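Local coordinates for flocculation protein FLO11 (Saccharomyces cerevisiae, PDB 4UYT) that mediates homotypic cell-cell adhesion in yeast flocculation and plays a role in invasive growth and biofilm development, the chain being its N-terminal Flo11 domain, at residues 13-17 with 18-22. Numbering follows the deposited sequence.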
loop_
_atom_site.group_PDB
_atom_site.type_symbol
_atom_site.label_atom_id
_atom_site.label_comp_id
_atom_site.label_asym_id
_atom_site.label_seq_id
_atom_site.Cartn_x
_atom_site.Cartn_y
_atom_site.Cartn_z
ATOM N N ASN A 13 10.285 -1.795 -8.197
ATOM C CA ASN A 13 10.431 -0.832 -7.121
ATOM C C ASN A 13 11.200 0.343 -7.674
ATOM O O ASN A 13 12.337 0.188 -8.118
ATOM C CB ASN A 13 11.145 -1.522 -5.980
ATOM C CG ASN A 13 11.494 -0.603 -4.826
ATOM O OD1 ASN A 13 11.696 0.594 -4.985
ATOM N ND2 ASN A 13 11.585 -1.174 -3.644
ATOM N N GLY A 14 10.565 1.520 -7.688
ATOM C CA GLY A 14 11.138 2.678 -8.344
ATOM C C GLY A 14 12.182 3.447 -7.572
ATOM O O GLY A 14 12.724 4.395 -8.105
ATOM N N CYS A 15 12.479 3.046 -6.340
ATOM C CA CYS A 15 13.421 3.789 -5.512
ATOM C C CYS A 15 13.942 2.963 -4.342
ATOM O O CYS A 15 13.762 3.344 -3.189
ATOM C CB CYS A 15 12.813 5.115 -5.016
ATOM S SG CYS A 15 11.173 4.953 -4.293
ATOM N N PRO A 16 14.567 1.817 -4.640
ATOM C CA PRO A 16 14.946 0.890 -3.586
ATOM C C PRO A 16 16.082 1.357 -2.707
ATOM O O PRO A 16 16.350 0.735 -1.684
ATOM C CB PRO A 16 15.367 -0.347 -4.355
ATOM C CG PRO A 16 15.887 0.189 -5.648
ATOM C CD PRO A 16 14.891 1.276 -5.970
ATOM N N ASN A 17 16.746 2.424 -3.102
ATOM C CA ASN A 17 17.876 2.862 -2.301
ATOM C C ASN A 17 17.521 3.990 -1.328
ATOM O O ASN A 17 18.374 4.399 -0.565
ATOM C CB ASN A 17 19.102 3.104 -3.188
ATOM C CG ASN A 17 19.602 1.797 -3.835
ATOM O OD1 ASN A 17 19.772 0.780 -3.155
ATOM N ND2 ASN A 17 19.772 1.804 -5.149
ATOM N N LEU A 18 16.248 4.428 -1.290
ATOM C CA LEU A 18 15.794 5.358 -0.247
ATOM C C LEU A 18 15.696 4.622 1.091
ATOM O O LEU A 18 15.385 3.423 1.147
ATOM C CB LEU A 18 14.440 6.005 -0.580
ATOM C CG LEU A 18 14.458 7.052 -1.676
ATOM C CD1 LEU A 18 13.037 7.517 -1.965
ATOM C CD2 LEU A 18 15.353 8.229 -1.337
ATOM N N ASP A 19 15.901 5.358 2.167
ATOM C CA ASP A 19 15.648 4.864 3.502
ATOM C C ASP A 19 14.226 5.219 3.866
ATOM O O ASP A 19 13.910 6.382 4.150
ATOM C CB ASP A 19 16.650 5.537 4.453
ATOM C CG ASP A 19 16.474 5.168 5.915
ATOM O OD1 ASP A 19 15.543 4.397 6.238
ATOM O OD2 ASP A 19 17.281 5.687 6.739
ATOM N N PHE A 20 13.351 4.216 3.843
ATOM C CA PHE A 20 11.940 4.400 4.233
ATOM C C PHE A 20 11.756 4.262 5.733
ATOM O O PHE A 20 10.852 4.864 6.331
ATOM C CB PHE A 20 11.034 3.412 3.490
ATOM C CG PHE A 20 11.079 3.588 2.003
ATOM C CD1 PHE A 20 10.308 4.547 1.382
ATOM C CD2 PHE A 20 11.922 2.825 1.231
ATOM C CE1 PHE A 20 10.390 4.753 0.019
ATOM C CE2 PHE A 20 12.026 3.036 -0.118
ATOM C CZ PHE A 20 11.265 4.003 -0.725
ATOM N N ASN A 21 12.626 3.485 6.360
ATOM C CA ASN A 21 12.480 3.207 7.771
ATOM C C ASN A 21 12.545 4.467 8.594
ATOM O O ASN A 21 11.810 4.624 9.569
ATOM C CB ASN A 21 13.555 2.212 8.205
ATOM C CG ASN A 21 13.245 0.809 7.724
ATOM O OD1 ASN A 21 12.071 0.457 7.481
ATOM N ND2 ASN A 21 14.276 -0.005 7.589
ATOM N N TRP A 22 13.417 5.374 8.190
ATOM C CA TRP A 22 13.558 6.639 8.895
ATOM C C TRP A 22 12.228 7.381 9.117
ATOM O O TRP A 22 11.964 7.900 10.198
ATOM C CB TRP A 22 14.547 7.508 8.126
ATOM C CG TRP A 22 14.777 8.859 8.637
ATOM C CD1 TRP A 22 15.753 9.235 9.509
ATOM C CD2 TRP A 22 14.077 10.057 8.272
ATOM N NE1 TRP A 22 15.698 10.586 9.727
ATOM C CE2 TRP A 22 14.689 11.121 8.973
ATOM C CE3 TRP A 22 13.015 10.339 7.407
ATOM C CZ2 TRP A 22 14.253 12.448 8.861
ATOM C CZ3 TRP A 22 12.581 11.658 7.290
ATOM C CH2 TRP A 22 13.200 12.696 8.019
HETATM O O HOH W 1 14.710 0.818 0.445
#
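A type I beta turn runs from Cys-15 to Leu-18, with Pro-16 and Asn-17 at its corners, in the surface loop that joins strand 12-13 to helix 21-25 of the Flo11 domain. The turn is closed by a weak but straight bond from Leu-18 N to Cys-15 O (3.3 Å, 167° at the hydrogen). An Asx turn precedes it: Asn-13 OD1 accepts from Cys-15 N at 2.9 Å, the donor lying in the carbonyl plane of the amide. A chi1 of 49° sets Cys-15 SG astride the backbone, where it meets the Phe-20 ring. SG lies 3.7 Å from Phe-20 CZ; seen from the ring centroid it is 90° off the normal, a sulfur-aromatic contact at the edge. Cys-15 O approaches the same edge, 3.5 Å from Phe-20 CE2. Leu-18 CD1 packs alongside, 3.9 Å from Cys-15 CB. One water donates to both Pro-16 O and Leu-18 O, linking the two carbonyls. Further on, Asp-19 OD1 caps the helix by accepting from Trp-22 N at 3.0 Å, from above the carboxylate plane, while OD2 shares a weak hydrogen bond with His-158 ND1. The disulfide from SG to Cys-150 ties the turn to a distant part of the chain, while Leu-18 and Phe-20 pack locally against the same sulfur.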